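PDB 4K2M: NTD biosynthesis operon protein NtdA from Bacillus subtilis subsp. subtilis, which catalyses the reversible pyridoxal phosphate-dependent transamination of 3-dehydro-glucose 6-phosphate with glutamate, giving the kanosamine 6-phosphate of antibiotic biosynthesis. Local coordinates for residues D324-Q329 / E424-V429; F353-R358 / L413-Y418. One frame throughout, in Å; residues are numbered along the deposited sequence.

Interaction 1 (D324-Q329 / E424-V429); sequences DRYITQ and EEQDRV
Gln426 bridges the gap between two helical segments, 324-329 and 424-429, that run in broadly the same direction at 35° with their axes 11.1 Å apart. Its side chain leaves the backbone with CG anti to N (chi1 -172°) and stays extended, so that it reaches across to both Arg325 and Tyr326. CB only skirts the Arg325 guanidinium at its edge. Gln426 CG lies 3.5 Å from CE1 of Tyr326. At the tip the amide divides its work. Gln426 OE1 accepts a nearly straight hydrogen bond of 2.9 Å from NH1 of Arg325, taken on a carbonyl lone pair and lying in the guanidinium plane. Gln426 NE2 sits over the centre of the Tyr326 ring, 3.2 Å above its plane, with the amide steeply inclined to the ring, and it is hydrogen-bonded to Leu322 O, one turn before Tyr326 on helix 312-329; both oxygen and nitrogen of this buried amide are thus engaged. The pairing joins helix 312-329 to the C-terminal helix 423-441 within the aspartate aminotransferase fold, away from the substrate and cofactor sites. Arg325, extended from CG to NE, passes its CD alongside OE1 and turns its end to Asp427. Arg325 NH1 and NH2 both converge on Asp427 OD1, at 3.0 Å and 2.9 Å; NH2 meets OD1 on its syn lone pair, the side of the other oxygen, whereas NH1 comes from above the carboxylate plane, and both bonds are bent. Asp427 OD2 is bonded to Tyr60 OH. On the other side of Gln426, the Tyr326 hydroxyl has Pro416 O as its partner, and CG1 of Val429 rests 3.7 Å from Tyr326 OH.

Interaction 2 (F353-R358 / L413-Y418); sequences FPIKVR and LHLPLY. With EDO (1,2-ethanediol), chain D.
Phe353 and Leu417 begin the fit between segments 353-358 and 413-418: a methyl, Leu417 CD1, nestles against the Phe353 side chain, 3.7 Å from its CB and almost as near to CD1 of the ring. Phe353 holds CG anti to the backbone N (chi1 -174°), which lays the ring beside the Leu415 side chain, the two pointing the same way, with ring atom CD2 of Phe353 4.0 Å from Leu415 CD1. That same Leu415 methyl fills the dip between Phe353 and Ile355, since it is also 4.0 Å from CG2 of Ile355. Ile355 puts CG1 in the crowded position between the backbone N and the carbonyl carbon (chi1 67°), and CG1 packs against CB of Leu413, the two side chains lying abreast. Phe353, Ile355, Leu413 and Leu415 therefore form one continuous apolar face, which Tyr326 meets at the Phe353 ring and Leu433 of helix 423-441 meets at Ile355. The reverse face is carried by Pro354 and His414: the imidazole comes obliquely against the proline, His414 NE2 and CD2 each 3.6 Å from CB of Pro354, and the rings of His414 and Tyr201 meet edge-to-face. Between the faces the backbones are tied by a reciprocal pair at Ile355 and Leu413, where Ile355 N gives a nearly straight 2.8 Å bond to Leu413 O and Leu413 N returns one to Ile355 O from above the carbonyl plane. Leu415 N adds a bond to Phe353 O, and a water joins Phe353 N to Leu415 O. An ethanediol, probably from the crystallisation liquor, donates to Pro354 O. Strands 353-356 and 413-415 make a two-stranded antiparallel sheet in the C-terminal part of the aspartate aminotransferase fold, separate from the seven-stranded sheet of the chain, with Leu417 following in the loop beyond it.

In the fold
Interaction 1 and interaction 2 have centres 11 Å apart and share an interface through Tyr326. Tyr326 OH lies 2.7 Å from Pro416 O, a probable hydrogen bond, and Tyr326 CB packs 3.4 Å from Phe353 CZ. Ile327 CG1 also touches this ring carbon, so helix 312-329 rests on the apolar face of the two strands. Along the chain, strand 412-415 is followed by helix 423-441, and interaction 2 is nested within the loop that interaction 1 closes. Only interaction 2 comes near the annotated site residues, the His414 side chain being about 7 Å from those of both substrate-binding Tyr381 and cofactor-binding Gln227.

Interaction 1 (D324-Q329 / E424-V429)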
ATOM      1  N   ASP A 324       3.572  26.452 -21.384  1.00 12.63           N
ATOM      2  CA  ASP A 324       3.620  27.783 -21.995  1.00 14.25           C
ATOM      3  C   ASP A 324       4.167  27.690 -23.416  1.00 15.01           C
ATOM      4  O   ASP A 324       3.682  28.375 -24.323  1.00 16.76           O
ATOM      5  CB  ASP A 324       4.497  28.702 -21.137  1.00 15.00           C
ATOM      6  CG  ASP A 324       4.629  30.109 -21.712  1.00 17.60           C
ATOM      7  OD1 ASP A 324       3.599  30.778 -21.945  1.00 18.76           O
ATOM      8  OD2 ASP A 324       5.771  30.545 -21.904  1.00 22.94           O
ATOM      9  N   ARG A 325       5.159  26.833 -23.613  1.00 12.90           N
ATOM     10  CA  ARG A 325       5.822  26.706 -24.918  1.00 12.48           C
ATOM     11  C   ARG A 325       4.880  26.053 -25.935  1.00 15.48           C
ATOM     12  O   ARG A 325       4.806  26.498 -27.081  1.00 16.11           O
ATOM     13  CB  ARG A 325       7.121  25.915 -24.767  1.00 14.55           C
ATOM     14  CG  ARG A 325       8.080  26.011 -25.965  1.00 13.62           C
ATOM     15  CD  ARG A 325       9.482  25.577 -25.539  1.00 10.99           C
ATOM     16  NE  ARG A 325      10.493  25.742 -26.595  1.00 16.54           N
ATOM     17  CZ  ARG A 325      10.834  24.805 -27.478  1.00 18.45           C
ATOM     18  NH1 ARG A 325      10.234  23.630 -27.469  1.00 15.35           N
ATOM     19  NH2 ARG A 325      11.787  25.043 -28.382  1.00 18.83           N
ATOM     20  N   TYR A 326       4.151  25.017 -25.515  1.00 14.41           N
ATOM     21  CA  TYR A 326       3.110  24.437 -26.367  1.00 15.48           C
ATOM     22  C   TYR A 326       2.068  25.473 -26.733  1.00 14.12           C
ATOM     23  O   TYR A 326       1.646  25.569 -27.889  1.00 15.66           O
ATOM     24  CB  TYR A 326       2.377  23.303 -25.643  1.00 15.73           C
ATOM     25  CG  TYR A 326       2.972  21.919 -25.756  1.00 13.98           C
ATOM     26  CD1 TYR A 326       3.483  21.439 -26.963  1.00 12.43           C
ATOM     27  CD2 TYR A 326       2.980  21.072 -24.655  1.00 14.14           C
ATOM     28  CE1 TYR A 326       3.995  20.153 -27.060  1.00 15.21           C
ATOM     29  CE2 TYR A 326       3.487  19.791 -24.739  1.00 11.05           C
ATOM     30  CZ  TYR A 326       3.995  19.338 -25.945  1.00 15.13           C
ATOM     31  OH  TYR A 326       4.499  18.065 -26.012  1.00 15.38           O
ATOM     32  N   ILE A 327       1.600  26.229 -25.742  1.00 10.80           N
ATOM     33  CA  ILE A 327       0.468  27.133 -25.981  1.00 16.88           C
ATOM     34  C   ILE A 327       0.877  28.244 -26.941  1.00 20.16           C
ATOM     35  O   ILE A 327       0.132  28.605 -27.854  1.00 17.45           O
ATOM     36  CB  ILE A 327      -0.090  27.701 -24.664  1.00 14.57           C
ATOM     37  CG1 ILE A 327      -0.792  26.587 -23.872  1.00 14.21           C
ATOM     38  CG2 ILE A 327      -1.055  28.860 -24.929  1.00 17.44           C
ATOM     39  CD1 ILE A 327      -1.114  26.977 -22.412  1.00 14.70           C
ATOM     40  N   THR A 328       2.078  28.765 -26.752  1.00 17.16           N
ATOM     41  CA  THR A 328       2.576  29.813 -27.630  1.00 18.82           C
ATOM     42  C   THR A 328       2.884  29.282 -29.037  1.00 18.18           C
ATOM     43  O   THR A 328       2.450  29.867 -30.034  1.00 20.10           O
ATOM     44  CB  THR A 328       3.812  30.493 -27.005  1.00 20.36           C
ATOM     45  OG1 THR A 328       3.416  31.107 -25.768  1.00 20.72           O
ATOM     46  CG2 THR A 328       4.390  31.568 -27.940  1.00 20.99           C
ATOM     47  N   GLN A 329       3.619  28.180 -29.134  1.00 15.42           N
ATOM     48  CA  GLN A 329       4.119  27.756 -30.441  1.00 18.27           C
ATOM     49  C   GLN A 329       3.052  27.061 -31.295  1.00 17.40           C
ATOM     50  O   GLN A 329       3.176  27.023 -32.525  1.00 20.30           O
ATOM     51  CB  GLN A 329       5.418  26.935 -30.321  1.00 18.96           C
ATOM     52  CG  GLN A 329       6.594  27.794 -29.777  1.00 21.40           C
ATOM     53  CD  GLN A 329       7.973  27.182 -29.973  1.00 41.79           C
ATOM     54  OE1 GLN A 329       8.180  26.324 -30.838  1.00 38.41           O
ATOM     55  NE2 GLN A 329       8.934  27.637 -29.168  1.00 43.68           N
ATOM     56  N   GLU A 424      13.850  19.759 -27.507  1.00 13.37           N
ATOM     57  CA  GLU A 424      14.000  19.234 -28.862  1.00 15.05           C
ATOM     58  C   GLU A 424      12.978  18.131 -29.188  1.00 14.43           C
ATOM     59  O   GLU A 424      12.484  18.045 -30.314  1.00 14.57           O
ATOM     60  CB  GLU A 424      15.444  18.783 -29.140  1.00 16.37           C
ATOM     61  CG  GLU A 424      15.966  17.650 -28.257  1.00 13.58           C
ATOM     62  CD  GLU A 424      16.749  18.154 -27.041  1.00 12.81           C
ATOM     63  OE1 GLU A 424      16.562  19.324 -26.640  1.00 16.05           O
ATOM     64  OE2 GLU A 424      17.549  17.369 -26.484  1.00 16.37           O
ATOM     65  N   GLU A 425      12.631  17.300 -28.208  1.00 12.09           N
ATOM     66  CA  GLU A 425      11.500  16.392 -28.400  1.00 14.79           C
ATOM     67  C   GLU A 425      10.204  17.175 -28.569  1.00 12.92           C
ATOM     68  O   GLU A 425       9.361  16.836 -29.405  1.00 15.41           O
ATOM     69  CB  GLU A 425      11.350  15.460 -27.209  1.00 13.19           C
ATOM     70  CG  GLU A 425      12.371  14.354 -27.114  1.00 16.30           C
ATOM     71  CD  GLU A 425      12.319  13.681 -25.752  1.00 17.83           C
ATOM     72  OE1 GLU A 425      12.720  14.312 -24.747  1.00 16.39           O
ATOM     73  OE2 GLU A 425      11.864  12.523 -25.684  1.00 14.37           O
ATOM     74  N   GLN A 426      10.020  18.208 -27.745  1.00 13.03           N
ATOM     75  CA  GLN A 426       8.812  19.011 -27.850  1.00 14.26           C
ATOM     76  C   GLN A 426       8.714  19.666 -29.235  1.00 16.04           C
ATOM     77  O   GLN A 426       7.622  19.721 -29.811  1.00 13.71           O
ATOM     78  CB  GLN A 426       8.732  20.064 -26.743  1.00 14.17           C
ATOM     79  CG  GLN A 426       7.392  20.773 -26.716  1.00 13.38           C
ATOM     80  CD  GLN A 426       7.335  21.859 -25.670  1.00 15.40           C
ATOM     81  OE1 GLN A 426       8.263  22.649 -25.537  1.00 16.32           O
ATOM     82  NE2 GLN A 426       6.247  21.896 -24.909  1.00 13.95           N
ATOM     83  N   ASP A 427       9.846  20.132 -29.770  1.00 14.85           N
ATOM     84  CA  ASP A 427       9.884  20.656 -31.144  1.00 15.87           C
ATOM     85  C   ASP A 427       9.295  19.656 -32.130  1.00 17.59           C
ATOM     86  O   ASP A 427       8.505  20.023 -33.007  1.00 17.16           O
ATOM     87  CB  ASP A 427      11.326  20.984 -31.588  1.00 12.83           C
ATOM     88  CG  ASP A 427      11.931  22.161 -30.841  1.00 17.01           C
ATOM     89  OD1 ASP A 427      11.169  22.944 -30.227  1.00 19.36           O
ATOM     90  OD2 ASP A 427      13.178  22.303 -30.892  1.00 18.79           O
ATOM     91  N   ARG A 428       9.680  18.391 -32.002  1.00 15.17           N
ATOM     92  CA  ARG A 428       9.202  17.384 -32.934  1.00 15.26           C
ATOM     93  C   ARG A 428       7.711  17.113 -32.780  1.00 16.03           C
ATOM     94  O   ARG A 428       6.993  16.936 -33.775  1.00 18.34           O
ATOM     95  CB  ARG A 428       9.996  16.077 -32.802  1.00 15.66           C
ATOM     96  CG  ARG A 428       9.612  15.060 -33.887  1.00 21.61           C
ATOM     97  CD  ARG A 428      10.607  13.926 -34.020  1.00 36.19           C
ATOM     98  NE  ARG A 428      10.266  13.021 -35.120  1.00 23.80           N
ATOM     99  CZ  ARG A 428      10.673  13.181 -36.378  1.00 34.12           C
ATOM    100  NH1 ARG A 428      11.438  14.214 -36.707  1.00 28.57           N
ATOM    101  NH2 ARG A 428      10.317  12.305 -37.308  1.00 27.74           N
ATOM    102  N   VAL A 429       7.232  17.100 -31.535  1.00 14.54           N
ATOM    103  CA  VAL A 429       5.801  16.951 -31.286  1.00 12.96           C
ATOM    104  C   VAL A 429       5.031  18.044 -32.005  1.00 14.36           C
ATOM    105  O   VAL A 429       4.024  17.788 -32.671  1.00 17.94           O
ATOM    106  CB  VAL A 429       5.473  17.029 -29.782  1.00 14.87           C
ATOM    107  CG1 VAL A 429       3.941  17.034 -29.571  1.00 14.31           C
ATOM    108  CG2 VAL A 429       6.103  15.865 -29.047  1.00 12.85           C
TER

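Interaction 2 (F353-R358 / L413-Y418)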
ATOM      1  N   PHE A 353      -1.256  17.516 -20.413  1.00 12.65           N
ATOM      2  CA  PHE A 353      -1.437  18.671 -21.295  1.00 12.09           C
ATOM      3  C   PHE A 353      -2.443  18.320 -22.378  1.00 13.94           C
ATOM      4  O   PHE A 353      -2.097  17.646 -23.359  1.00 13.95           O
ATOM      5  CB  PHE A 353      -0.116  19.094 -21.961  1.00 11.85           C
ATOM      6  CG  PHE A 353      -0.252  20.354 -22.766  1.00 12.05           C
ATOM      7  CD1 PHE A 353      -0.100  21.594 -22.150  1.00 13.41           C
ATOM      8  CD2 PHE A 353      -0.594  20.309 -24.125  1.00 11.97           C
ATOM      9  CE1 PHE A 353      -0.273  22.779 -22.867  1.00 13.09           C
ATOM     10  CE2 PHE A 353      -0.756  21.493 -24.857  1.00 12.37           C
ATOM     11  CZ  PHE A 353      -0.604  22.730 -24.215  1.00 13.19           C
ATOM     12  N   PRO A 354      -3.693  18.756 -22.201  1.00 11.51           N
ATOM     13  CA  PRO A 354      -4.738  18.380 -23.161  1.00 11.97           C
ATOM     14  C   PRO A 354      -4.989  19.438 -24.214  1.00 13.53           C
ATOM     15  O   PRO A 354      -5.146  20.633 -23.898  1.00 15.58           O
ATOM     16  CB  PRO A 354      -5.983  18.242 -22.281  1.00 13.82           C
ATOM     17  CG  PRO A 354      -5.761  19.237 -21.172  1.00 17.32           C
ATOM     18  CD  PRO A 354      -4.245  19.336 -20.962  1.00 15.10           C
ATOM     19  N   ILE A 355      -5.018  19.006 -25.472  1.00 14.43           N
ATOM     20  CA  ILE A 355      -5.560  19.852 -26.528  1.00 14.33           C
ATOM     21  C   ILE A 355      -6.846  19.190 -26.988  1.00 16.12           C
ATOM     22  O   ILE A 355      -7.138  18.059 -26.599  1.00 14.23           O
ATOM     23  CB  ILE A 355      -4.595  20.021 -27.710  1.00 12.37           C
ATOM     24  CG1 ILE A 355      -4.405  18.701 -28.452  1.00 14.94           C
ATOM     25  CG2 ILE A 355      -3.227  20.564 -27.241  1.00 12.71           C
ATOM     26  CD1 ILE A 355      -3.530  18.833 -29.705  1.00 18.30           C
ATOM     27  N   LYS A 356      -7.650  19.883 -27.782  1.00 12.75           N
ATOM     28  CA  LYS A 356      -8.805  19.209 -28.384  1.00 15.16           C
ATOM     29  C   LYS A 356      -8.681  19.275 -29.896  1.00 18.24           C
ATOM     30  O   LYS A 356      -8.292  20.313 -30.440  1.00 19.80           O
ATOM     31  CB  LYS A 356     -10.125  19.828 -27.896  1.00 17.50           C
ATOM     32  CG  LYS A 356     -10.413  19.599 -26.406  1.00 18.01           C
ATOM     33  CD  LYS A 356     -11.490  20.564 -25.861  1.00 25.13           C
ATOM     34  CE  LYS A 356     -12.879  20.242 -26.343  1.00 35.03           C
ATOM     35  NZ  LYS A 356     -13.886  21.252 -25.828  1.00 24.64           N
ATOM     36  N   VAL A 357      -8.967  18.156 -30.556  1.00 17.49           N
ATOM     37  CA  VAL A 357      -8.945  18.095 -32.015  1.00 16.49           C
ATOM     38  C   VAL A 357     -10.344  17.682 -32.459  1.00 21.96           C
ATOM     39  O   VAL A 357     -11.187  17.373 -31.618  1.00 19.55           O
ATOM     40  CB  VAL A 357      -7.894  17.084 -32.515  1.00 16.57           C
ATOM     41  CG1 VAL A 357      -6.486  17.493 -32.024  1.00 16.41           C
ATOM     42  CG2 VAL A 357      -8.223  15.697 -32.016  1.00 18.09           C
ATOM     43  N   ARG A 358     -10.607  17.670 -33.760  1.00 19.96           N
ATOM     44  CA  ARG A 358     -11.913  17.213 -34.232  1.00 22.53           C
ATOM     45  C   ARG A 358     -12.155  15.743 -33.879  1.00 17.98           C
ATOM     46  O   ARG A 358     -11.262  14.895 -34.012  1.00 19.32           O
ATOM     47  CB  ARG A 358     -12.059  17.431 -35.738  1.00 21.93           C
ATOM     48  CG  ARG A 358     -12.280  18.884 -36.140  1.00 37.96           C
ATOM     49  CD  ARG A 358     -12.278  19.016 -37.659  1.00 45.45           C
ATOM     50  NE  ARG A 358     -12.750  17.787 -38.295  1.00 58.22           N
ATOM     51  CZ  ARG A 358     -14.022  17.541 -38.589  1.00 53.76           C
ATOM     52  NH1 ARG A 358     -14.951  18.445 -38.310  1.00 65.01           N
ATOM     53  NH2 ARG A 358     -14.365  16.391 -39.161  1.00 57.65           N
ATOM     54  N   LEU A 413      -6.846  15.232 -26.595  1.00 13.33           N
ATOM     55  CA  LEU A 413      -5.612  14.559 -26.962  1.00 16.63           C
ATOM     56  C   LEU A 413      -4.512  15.095 -26.059  1.00 14.10           C
ATOM     57  O   LEU A 413      -4.325  16.309 -25.960  1.00 14.30           O
ATOM     58  CB  LEU A 413      -5.259  14.853 -28.426  1.00 14.57           C
ATOM     59  CG  LEU A 413      -4.051  14.082 -28.943  1.00 16.88           C
ATOM     60  CD1 LEU A 413      -4.307  12.596 -28.754  1.00 20.01           C
ATOM     61  CD2 LEU A 413      -3.795  14.385 -30.403  1.00 23.44           C
ATOM     62  N   HIS A 414      -3.793  14.196 -25.398  1.00 12.92           N
ATOM     63  CA  HIS A 414      -2.718  14.619 -24.513  1.00 12.62           C
ATOM     64  C   HIS A 414      -1.368  14.536 -25.206  1.00 13.39           C
ATOM     65  O   HIS A 414      -1.044  13.513 -25.835  1.00 14.39           O
ATOM     66  CB  HIS A 414      -2.738  13.779 -23.227  1.00 11.97           C
ATOM     67  CG  HIS A 414      -3.935  14.054 -22.375  1.00 11.72           C
ATOM     68  ND1 HIS A 414      -5.007  13.190 -22.283  1.00 15.24           N
ATOM     69  CD2 HIS A 414      -4.249  15.135 -21.619  1.00 12.07           C
ATOM     70  CE1 HIS A 414      -5.921  13.720 -21.484  1.00 15.10           C
ATOM     71  NE2 HIS A 414      -5.486  14.897 -21.070  1.00 12.71           N
ATOM     72  N   LEU A 415      -0.588  15.612 -25.063  1.00 11.33           N
ATOM     73  CA  LEU A 415       0.739  15.711 -25.652  1.00  9.76           C
ATOM     74  C   LEU A 415       1.774  15.424 -24.571  1.00 11.56           C
ATOM     75  O   LEU A 415       1.524  15.723 -23.403  1.00 14.47           O
ATOM     76  CB  LEU A 415       0.951  17.124 -26.186  1.00 13.05           C
ATOM     77  CG  LEU A 415      -0.106  17.617 -27.165  1.00 16.03           C
ATOM     78  CD1 LEU A 415       0.381  18.954 -27.714  1.00 15.60           C
ATOM     79  CD2 LEU A 415      -0.313  16.608 -28.288  1.00 15.21           C
ATOM     80  N   PRO A 416       2.940  14.870 -24.946  1.00 14.92           N
ATOM     81  CA  PRO A 416       3.958  14.564 -23.931  1.00 12.89           C
ATOM     82  C   PRO A 416       4.324  15.786 -23.087  1.00 16.41           C
ATOM     83  O   PRO A 416       4.544  16.871 -23.642  1.00 15.55           O
ATOM     84  CB  PRO A 416       5.170  14.137 -24.771  1.00 13.53           C
ATOM     85  CG  PRO A 416       4.552  13.546 -26.008  1.00 14.33           C
ATOM     86  CD  PRO A 416       3.348  14.413 -26.292  1.00 13.35           C
ATOM     87  N   LEU A 417       4.360  15.621 -21.762  1.00 11.67           N
ATOM     88  CA  LEU A 417       4.757  16.716 -20.868  1.00  8.69           C
ATOM     89  C   LEU A 417       5.158  16.131 -19.508  1.00 13.89           C
ATOM     90  O   LEU A 417       4.336  15.571 -18.786  1.00 14.78           O
ATOM     91  CB  LEU A 417       3.645  17.768 -20.730  1.00 11.62           C
ATOM     92  CG  LEU A 417       4.099  19.136 -20.163  1.00 14.03           C
ATOM     93  CD1 LEU A 417       3.108  20.261 -20.496  1.00 13.37           C
ATOM     94  CD2 LEU A 417       4.317  19.093 -18.644  1.00 14.50           C
ATOM     95  N   TYR A 418       6.433  16.255 -19.168  1.00 12.51           N
ATOM     96  CA  TYR A 418       6.890  15.830 -17.853  1.00 13.89           C
ATOM     97  C   TYR A 418       8.196  16.574 -17.640  1.00 12.71           C
ATOM     98  O   TYR A 418       8.775  17.082 -18.610  1.00 13.33           O
ATOM     99  CB  TYR A 418       7.034  14.295 -17.778  1.00 13.99           C
ATOM    100  CG  TYR A 418       7.939  13.718 -18.854  1.00 12.54           C
ATOM    101  CD1 TYR A 418       9.286  13.476 -18.606  1.00 11.90           C
ATOM    102  CD2 TYR A 418       7.433  13.408 -20.113  1.00 13.86           C
ATOM    103  CE1 TYR A 418      10.124  12.955 -19.594  1.00 12.72           C
ATOM    104  CE2 TYR A 418       8.261  12.887 -21.106  1.00 14.62           C
ATOM    105  CZ  TYR A 418       9.599  12.674 -20.836  1.00 12.89           C
ATOM    106  OH  TYR A 418      10.410  12.155 -21.822  1.00 16.54           O
TER
HETATM  107  C1  EDO D 502      -8.093  22.410 -24.474  1.00 18.18           C
HETATM  108  O1  EDO D 502      -7.487  21.971 -23.259  1.00 18.74           O
HETATM  109  C2  EDO D 502      -9.498  22.924 -24.148  1.00 21.49           C
HETATM  110  O2  EDO D 502      -9.386  24.025 -23.245  1.00 25.88           O
HETATM  111  O   HOH W   1       0.069  15.203 -21.281  1.00 12.18           O